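Side-chain contact in 2-dehydropantoate 2-reductase, putative (Enterococcus faecalis, PDB 2EW2), which probably catalyses the NADPH-dependent reduction of 2-dehydropantoate (ketopantoate) to (R)-pantoate on the pathway to pantothenate: residues Thr247-Val250 with Gln251-Pro255. Numbering follows the deposited sequence. Where two conformers were deposited one is given.
Sequences THIV and QTYDP
Tyr253 folds back over the last turn of helix 242-252 and lays one ring face on the backbone of Ile249 and Val250. Val250 CA makes a CH-pi contact, 3.9 Å from the centroid of the Tyr253 ring and 20° off its normal, and Ile249 O lies over the same face. A chi1 of -58° swings CG beside the backbone N, back toward the preceding turn. Apolar contacts flank the ring: Val250 CG2 lies 3.9 Å from Tyr253 CE1, while Ile249 CG2 approaches Tyr253 CE2.

The hydrogen bonding changes gradually as the helix ends. Gln251 N still donates to Thr247 O (3.1 Å) in the alpha-helical i to i+4 pattern, Thr252 N divides weakly between His248 O and Ile249 O, and Tyr253 N reaches only three residues back, to Val250 O at 2.9 Å, in the tighter 3-10 spacing. Ile249 O is also gripped by Thr252 OG1 at 2.7 Å, in the carbonyl plane on a lone pair.

One water bridges His248 ND1 (2.9 Å) and Gln251 OE1 (2.8 Å), donating to OE1.

This C-terminal end of helix 242-252 belongs to the helical C-terminal domain of the ketopantoate reductase family. Ile249 and Tyr253 pack against helix 218-235, Thr252 and Tyr253 touch Leu198 of helix 198-205, and His248 meets Arg190 and Val194 of helix 184-195.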
loop_
_atom_site.group_PDB
_atom_site.type_symbol
_atom_site.label_atom_id
_atom_site.label_comp_id
_atom_site.label_asym_id
_atom_site.label_seq_id
_atom_site.Cartn_x
_atom_site.Cartn_y
_atom_site.Cartn_z
ATOM N N THR B 247 -20.538 2.394 7.088
ATOM C CA THR B 247 -21.250 3.207 8.066
ATOM C C THR B 247 -20.725 2.964 9.472
ATOM O O THR B 247 -20.516 3.909 10.237
ATOM C CB THR B 247 -22.762 2.951 7.990
ATOM O OG1 THR B 247 -23.265 3.554 6.791
ATOM C CG2 THR B 247 -23.501 3.578 9.197
ATOM N N HIS B 248 -20.482 1.703 9.801
ATOM C CA HIS B 248 -19.878 1.364 11.076
ATOM C C HIS B 248 -18.494 2.008 11.236
ATOM O O HIS B 248 -18.163 2.573 12.292
ATOM C CB HIS B 248 -19.755 -0.155 11.202
ATOM C CG HIS B 248 -19.048 -0.590 12.442
ATOM N ND1 HIS B 248 -19.717 -0.876 13.614
ATOM C CD2 HIS B 248 -17.730 -0.753 12.707
ATOM C CE1 HIS B 248 -18.840 -1.210 14.545
ATOM N NE2 HIS B 248 -17.627 -1.147 14.020
ATOM N N ILE B 249 -17.676 1.907 10.191
ATOM C CA ILE B 249 -16.334 2.477 10.231
ATOM C C ILE B 249 -16.393 4.006 10.397
ATOM O O ILE B 249 -15.682 4.584 11.217
ATOM C CB ILE B 249 -15.467 1.999 9.005
ATOM C CG1 ILE B 249 -15.097 0.511 9.196
ATOM C CG2 ILE B 249 -14.190 2.840 8.884
ATOM C CD1 ILE B 249 -14.745 -0.288 7.920
ATOM N N VAL B 250 -17.273 4.664 9.666
ATOM C CA VAL B 250 -17.411 6.103 9.829
ATOM C C VAL B 250 -17.764 6.483 11.289
ATOM O O VAL B 250 -17.197 7.430 11.835
ATOM C CB VAL B 250 -18.374 6.687 8.775
ATOM C CG1 VAL B 250 -18.678 8.174 9.043
ATOM C CG2 VAL B 250 -17.754 6.510 7.384
ATOM N N GLN B 251 -18.663 5.723 11.911
ATOM C CA GLN B 251 -19.070 5.964 13.301
ATOM C C GLN B 251 -17.914 5.862 14.316
ATOM O O GLN B 251 -17.968 6.480 15.379
ATOM C CB GLN B 251 -20.241 5.046 13.688
ATOM C CG GLN B 251 -21.554 5.377 12.973
ATOM C CD GLN B 251 -22.642 4.321 13.158
ATOM O OE1 GLN B 251 -22.377 3.185 13.572
ATOM N NE2 GLN B 251 -23.876 4.692 12.830
ATOM N N THR B 252 -16.869 5.104 13.985
ATOM C CA THR B 252 -15.675 5.013 14.824
ATOM C C THR B 252 -14.853 6.301 14.800
ATOM O O THR B 252 -14.092 6.550 15.726
ATOM C CB THR B 252 -14.768 3.778 14.481
ATOM O OG1 THR B 252 -14.058 4.000 13.255
ATOM C CG2 THR B 252 -15.602 2.500 14.360
ATOM N N TYR B 253 -15.024 7.124 13.760
ATOM C CA TYR B 253 -14.299 8.403 13.632
ATOM C C TYR B 253 -14.736 9.427 14.689
ATOM O O TYR B 253 -13.997 10.368 14.988
ATOM C CB TYR B 253 -14.505 9.051 12.250
ATOM C CG TYR B 253 -14.113 8.249 11.000
ATOM C CD1 TYR B 253 -14.648 8.586 9.749
ATOM C CD2 TYR B 253 -13.221 7.181 11.064
ATOM C CE1 TYR B 253 -14.307 7.888 8.599
ATOM C CE2 TYR B 253 -12.867 6.464 9.913
ATOM C CZ TYR B 253 -13.410 6.825 8.685
ATOM O OH TYR B 253 -13.056 6.122 7.551
ATOM N N ASP B 254 -15.946 9.274 15.217
ATOM C CA ASP B 254 -16.477 10.222 16.211
ATOM C C ASP B 254 -15.550 10.373 17.414
ATOM O O ASP B 254 -15.291 9.396 18.115
ATOM C CB ASP B 254 -17.868 9.782 16.671
ATOM C CG ASP B 254 -18.605 10.867 17.469
ATOM O OD1 ASP B 254 -17.981 11.813 17.994
ATOM O OD2 ASP B 254 -19.834 10.754 17.579
ATOM N N PRO B 255 -15.032 11.596 17.653
ATOM C CA PRO B 255 -14.185 11.748 18.834
ATOM C C PRO B 255 -14.952 11.538 20.160
ATOM O O PRO B 255 -14.319 11.224 21.170
ATOM C CB PRO B 255 -13.625 13.172 18.709
ATOM C CG PRO B 255 -14.533 13.879 17.781
ATOM C CD PRO B 255 -15.152 12.850 16.883
HETATM O O HOH W 1 -22.279 0.381 13.647
#